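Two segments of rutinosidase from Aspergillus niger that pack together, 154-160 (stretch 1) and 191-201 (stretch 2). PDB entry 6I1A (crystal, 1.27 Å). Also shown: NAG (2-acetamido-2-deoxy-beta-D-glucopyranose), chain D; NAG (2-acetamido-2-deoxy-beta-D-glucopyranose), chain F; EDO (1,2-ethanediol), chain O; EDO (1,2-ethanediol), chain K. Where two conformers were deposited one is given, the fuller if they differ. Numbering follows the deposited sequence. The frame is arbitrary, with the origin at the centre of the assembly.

Stretch 1 (154-160) HWYWFYN
Stretch 2, residues 191-201: PINEPADNNTN

How do two loops with no regular secondary structure come into register? Stretch 1 is bent by a type II beta turn from Trp157 to Asn160, with Phe158 at phi/psi -60/132 and Tyr159 in the left-handed region at 64/20; the closing bond, Asn160 N to Trp157 O at 3.4 Å, is weak, as is the one from Phe158 N to Trp155 O at 3.5 Å. Trp155 (-124/20), Tyr156 (-68/-19) and Trp157 (-57/-40) lead into the turn. In stretch 2, Ile192 (-155/158) and Ala196 (-157/126) are extended, Pro195 lies at -65/140, and Glu194 takes a positive phi, 48/55. Asp197 (-112/2), Asn198 (-131/30) and Asn199 (-110/32) then curl the chain. The nearest alpha carbons across the contact are Trp155 CA and Asp197 CA, 6.8 Å apart, and 385 Å² is buried in all, both sides summed; no backbone-to-backbone hydrogen bond spans the gap, and side chains of stretch 1 meet both side chains and backbone of stretch 2.

Which polar atoms join the stretches directly? A direct hydrogen bond runs from Trp155 NE1 to Asn199 OD1, 2.9 Å long with an N-H...O angle of 151°. Trp155 points toward stretch 2 with chi1 -72° (m) and chi2 -90°, whereas Asn199 leaves its backbone sideways and uses chi1 63° (p) and chi2 -49° to bring its amide end nearer. Both Asn199 OD1 and Ala196 O lie at the edge of the indole, near its plane; Ala196 O is 3.0 Å from Trp155 CD1. Tryptophan suits this place because it offers a donor on a broad ring, whose far end brings Trp155 CH2 to 4.1 Å from Thr200 CG2.

What fills the apolar part of the contact? Phe158, buried and pointing toward stretch 2 (chi1 -71°, m; chi2 -89°), lays one ring face against Asp197 CB, which sits 3.9 Å from the ring centroid and 12° off the normal, a CH-pi contact. Its CZ also reaches Pro195 CB at 4.3 Å. Trp157 takes chi1 179° (t) and chi2 89°, placing its CH2 3.5 Å from Ile192 CD1; the extended t,t rotamer of Ile192 carries that methyl out to the indole. The flat rings and compact aliphatic groups fit these buried positions. Ala196 points its methyl away from stretch 1, and Ala196 O lies 3.6 Å from Phe158 CE2.

How does water extend the link at Tyr159? The Tyr159 CA-to-CB bond points sideways, but chi1 -40° (m) and chi2 -56° bring the phenol end nearer to Asp197, whose chi1 is 67° (p) and chi2 -22°. A water lies 2.5 Å from Tyr159 OH and 2.6 Å from Asp197 OD2, to which it donates a hydrogen bond. The carboxylate can thus accept from solvent at this partly exposed margin while Asp197 CB packs on Phe158.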

# COMPACT_ATOMS: atom_id res chain seq x y z
N HIS A 154 -8.93 13.49 19.24
CA HIS A 154 -9.27 12.60 20.37
C HIS A 154 -8.87 11.16 20.09
O HIS A 154 -9.50 10.53 19.22
CB HIS A 154 -10.75 12.66 20.73
CG HIS A 154 -11.25 13.96 21.26
ND1 HIS A 154 -12.43 14.01 22.01
CD2 HIS A 154 -10.81 15.23 21.16
CE1 HIS A 154 -12.68 15.28 22.28
NE2 HIS A 154 -11.72 16.07 21.82
N TRP A 155 -7.91 10.67 20.83
CA TRP A 155 -7.48 9.24 20.83
C TRP A 155 -7.53 8.64 22.23
O TRP A 155 -6.94 7.63 22.48
CB TRP A 155 -6.07 9.11 20.25
CG TRP A 155 -5.85 9.29 18.78
CD1 TRP A 155 -5.91 8.28 17.85
CD2 TRP A 155 -5.42 10.48 18.11
NE1 TRP A 155 -5.53 8.78 16.65
CE2 TRP A 155 -5.23 10.11 16.76
CE3 TRP A 155 -5.16 11.80 18.50
CZ2 TRP A 155 -4.78 11.00 15.77
CZ3 TRP A 155 -4.70 12.66 17.54
CH2 TRP A 155 -4.52 12.28 16.20
N TYR A 156 -8.31 9.30 23.11
CA TYR A 156 -8.30 8.93 24.52
C TYR A 156 -8.90 7.56 24.81
O TYR A 156 -8.64 6.99 25.91
CB TYR A 156 -9.04 9.99 25.37
CG TYR A 156 -8.53 11.41 25.18
CD1 TYR A 156 -7.30 11.79 25.76
CD2 TYR A 156 -9.17 12.36 24.42
CE1 TYR A 156 -6.82 13.09 25.63
CE2 TYR A 156 -8.70 13.67 24.27
CZ TYR A 156 -7.50 14.00 24.85
OH TYR A 156 -7.00 15.28 24.67
N TRP A 157 -9.69 7.01 23.91
CA TRP A 157 -10.32 5.70 24.12
C TRP A 157 -9.29 4.59 24.41
O TRP A 157 -9.53 3.70 25.23
CB TRP A 157 -11.15 5.35 22.91
CG TRP A 157 -11.85 4.03 22.94
CD1 TRP A 157 -13.10 3.81 23.43
CD2 TRP A 157 -11.42 2.82 22.32
NE1 TRP A 157 -13.45 2.50 23.23
CE2 TRP A 157 -12.46 1.88 22.50
CE3 TRP A 157 -10.30 2.42 21.60
CZ2 TRP A 157 -12.39 0.55 22.07
CZ3 TRP A 157 -10.25 1.12 21.12
CH2 TRP A 157 -11.29 0.22 21.30
N PHE A 158 -8.16 4.60 23.70
CA PHE A 158 -7.18 3.54 23.81
C PHE A 158 -6.64 3.41 25.25
O PHE A 158 -6.23 4.43 25.84
CB PHE A 158 -5.99 3.75 22.86
CG PHE A 158 -6.39 3.54 21.41
CD1 PHE A 158 -6.31 2.27 20.87
CD2 PHE A 158 -6.75 4.60 20.62
CE1 PHE A 158 -6.74 2.04 19.57
CE2 PHE A 158 -7.12 4.38 19.29
CZ PHE A 158 -7.09 3.10 18.78
N TYR A 159 -6.61 2.18 25.74
CA TYR A 159 -5.96 1.75 27.02
C TYR A 159 -6.65 2.41 28.22
O TYR A 159 -6.04 2.47 29.32
CB TYR A 159 -4.48 2.13 27.03
CG TYR A 159 -3.77 1.92 25.71
CD1 TYR A 159 -3.76 0.69 25.10
CD2 TYR A 159 -3.13 2.97 25.07
CE1 TYR A 159 -3.13 0.49 23.88
CE2 TYR A 159 -2.49 2.81 23.85
CZ TYR A 159 -2.52 1.57 23.23
OH TYR A 159 -1.90 1.45 22.01
N ASN A 160 -7.87 2.89 28.07
CA ASN A 160 -8.55 3.66 29.12
C ASN A 160 -9.79 2.90 29.59
O ASN A 160 -10.76 2.71 28.83
CB ASN A 160 -8.81 5.07 28.63
CG ASN A 160 -9.54 5.95 29.63
OD1 ASN A 160 -10.61 5.59 30.17
ND2 ASN A 160 -8.95 7.12 29.83
N PRO A 191 -19.61 -2.65 16.43
CA PRO A 191 -19.31 -1.88 17.65
C PRO A 191 -18.13 -0.91 17.61
O PRO A 191 -17.85 -0.23 18.59
CB PRO A 191 -19.00 -3.04 18.63
CG PRO A 191 -18.33 -4.06 17.79
CD PRO A 191 -19.17 -4.04 16.52
N ILE A 192 -17.46 -0.84 16.46
CA ILE A 192 -16.38 0.17 16.30
C ILE A 192 -16.23 0.46 14.81
O ILE A 192 -16.60 -0.40 13.98
CB ILE A 192 -15.05 -0.32 16.94
CG1 ILE A 192 -14.08 0.83 17.25
CG2 ILE A 192 -14.39 -1.41 16.13
CD1 ILE A 192 -13.01 0.44 18.28
N ASN A 193 -15.66 1.63 14.52
CA ASN A 193 -15.41 2.05 13.12
C ASN A 193 -14.05 2.69 13.03
O ASN A 193 -13.77 3.68 13.75
CB ASN A 193 -16.47 3.04 12.69
CG ASN A 193 -16.26 3.46 11.25
OD1 ASN A 193 -16.59 2.70 10.35
ND2 ASN A 193 -15.71 4.67 11.05
N GLU A 194 -13.15 2.15 12.19
CA GLU A 194 -11.84 2.73 11.84
C GLU A 194 -11.06 3.18 13.08
O GLU A 194 -10.54 4.31 13.12
CB GLU A 194 -12.01 3.85 10.81
CG GLU A 194 -12.58 3.37 9.51
CD GLU A 194 -12.72 4.47 8.47
OE1 GLU A 194 -12.27 5.62 8.66
OE2 GLU A 194 -13.19 4.11 7.31
N PRO A 195 -10.82 2.28 14.05
CA PRO A 195 -9.91 2.62 15.13
C PRO A 195 -8.50 2.81 14.57
O PRO A 195 -8.04 2.03 13.71
CB PRO A 195 -9.99 1.39 16.07
CG PRO A 195 -10.38 0.25 15.13
CD PRO A 195 -11.29 0.89 14.11
N ALA A 196 -7.76 3.80 15.06
CA ALA A 196 -6.40 4.11 14.58
C ALA A 196 -5.68 4.87 15.68
O ALA A 196 -6.20 5.88 16.12
CB ALA A 196 -6.48 4.88 13.31
N ASP A 197 -4.50 4.36 16.05
CA ASP A 197 -3.67 5.00 17.09
C ASP A 197 -2.40 5.57 16.52
O ASP A 197 -1.55 6.06 17.34
CB ASP A 197 -3.33 4.06 18.25
CG ASP A 197 -2.43 2.95 17.84
OD1 ASP A 197 -2.38 2.63 16.65
OD2 ASP A 197 -1.77 2.34 18.73
N ASN A 198 -2.14 5.49 15.21
CA ASN A 198 -0.82 5.90 14.64
C ASN A 198 -1.02 6.83 13.47
O ASN A 198 -0.11 6.90 12.59
CB ASN A 198 0.00 4.71 14.25
CG ASN A 198 1.44 5.08 13.99
OD1 ASN A 198 2.01 5.90 14.71
ND2 ASN A 198 2.02 4.49 12.93
N ASN A 199 -2.09 7.61 13.43
CA ASN A 199 -2.44 8.48 12.29
C ASN A 199 -2.26 9.97 12.61
O ASN A 199 -2.92 10.80 11.96
CB ASN A 199 -3.85 8.16 11.79
CG ASN A 199 -4.92 8.41 12.83
OD1 ASN A 199 -4.74 7.94 13.96
ND2 ASN A 199 -5.97 9.09 12.45
N THR A 200 -1.30 10.33 13.45
CA THR A 200 -1.01 11.78 13.62
C THR A 200 -0.50 12.35 12.29
O THR A 200 -0.88 13.49 11.98
CB THR A 200 -0.03 12.06 14.73
OG1 THR A 200 1.17 11.37 14.46
CG2 THR A 200 -0.53 11.57 16.06
N ASN A 201 0.20 11.54 11.50
CA ASN A 201 0.49 11.89 10.09
C ASN A 201 -0.51 11.09 9.26
O ASN A 201 -0.47 9.85 9.27
CB ASN A 201 1.94 11.57 9.74
CG ASN A 201 2.27 12.06 8.35
OD1 ASN A 201 1.42 12.12 7.46
ND2 ASN A 201 3.54 12.37 8.14
C1 NAG D . -9.65 8.14 30.62
C2 NAG D . -9.25 8.34 32.08
C3 NAG D . -10.05 9.55 32.58
C4 NAG D . -9.79 10.74 31.70
C5 NAG D . -10.13 10.49 30.22
C6 NAG D . -9.68 11.62 29.29
C7 NAG D . -8.60 6.43 33.41
C8 NAG D . -9.14 5.28 34.19
N2 NAG D . -9.52 7.19 32.87
O3 NAG D . -9.53 9.91 33.90
O4 NAG D . -10.64 11.85 32.10
O5 NAG D . -9.43 9.31 29.83
O6 NAG D . -10.31 11.37 28.03
O7 NAG D . -7.39 6.70 33.29
C1 NAG F . 3.40 4.83 12.59
C2 NAG F . 4.19 3.60 12.14
C3 NAG F . 5.58 4.10 11.61
C4 NAG F . 5.40 5.14 10.53
C5 NAG F . 4.62 6.30 11.09
C6 NAG F . 4.38 7.38 10.07
C7 NAG F . 3.70 1.51 13.28
C8 NAG F . 4.07 0.60 14.44
N2 NAG F . 4.34 2.65 13.22
O3 NAG F . 6.25 2.96 11.02
O4 NAG F . 6.72 5.68 10.20
O5 NAG F . 3.32 5.76 11.52
O6 NAG F . 3.84 8.57 10.65
O7 NAG F . 2.80 1.20 12.48
C1 EDO O . -6.34 14.49 13.16
O1 EDO O . -5.86 15.43 12.20
C2 EDO O . -5.68 13.20 12.83
O2 EDO O . -4.27 13.28 12.67
C1 EDO K . -12.10 7.73 5.97
O1 EDO K . -12.91 7.54 7.10
C2 EDO K . -12.39 6.69 4.95
O2 EDO K . -11.88 5.37 5.31
O HOH W 1 -0.89 3.45 20.88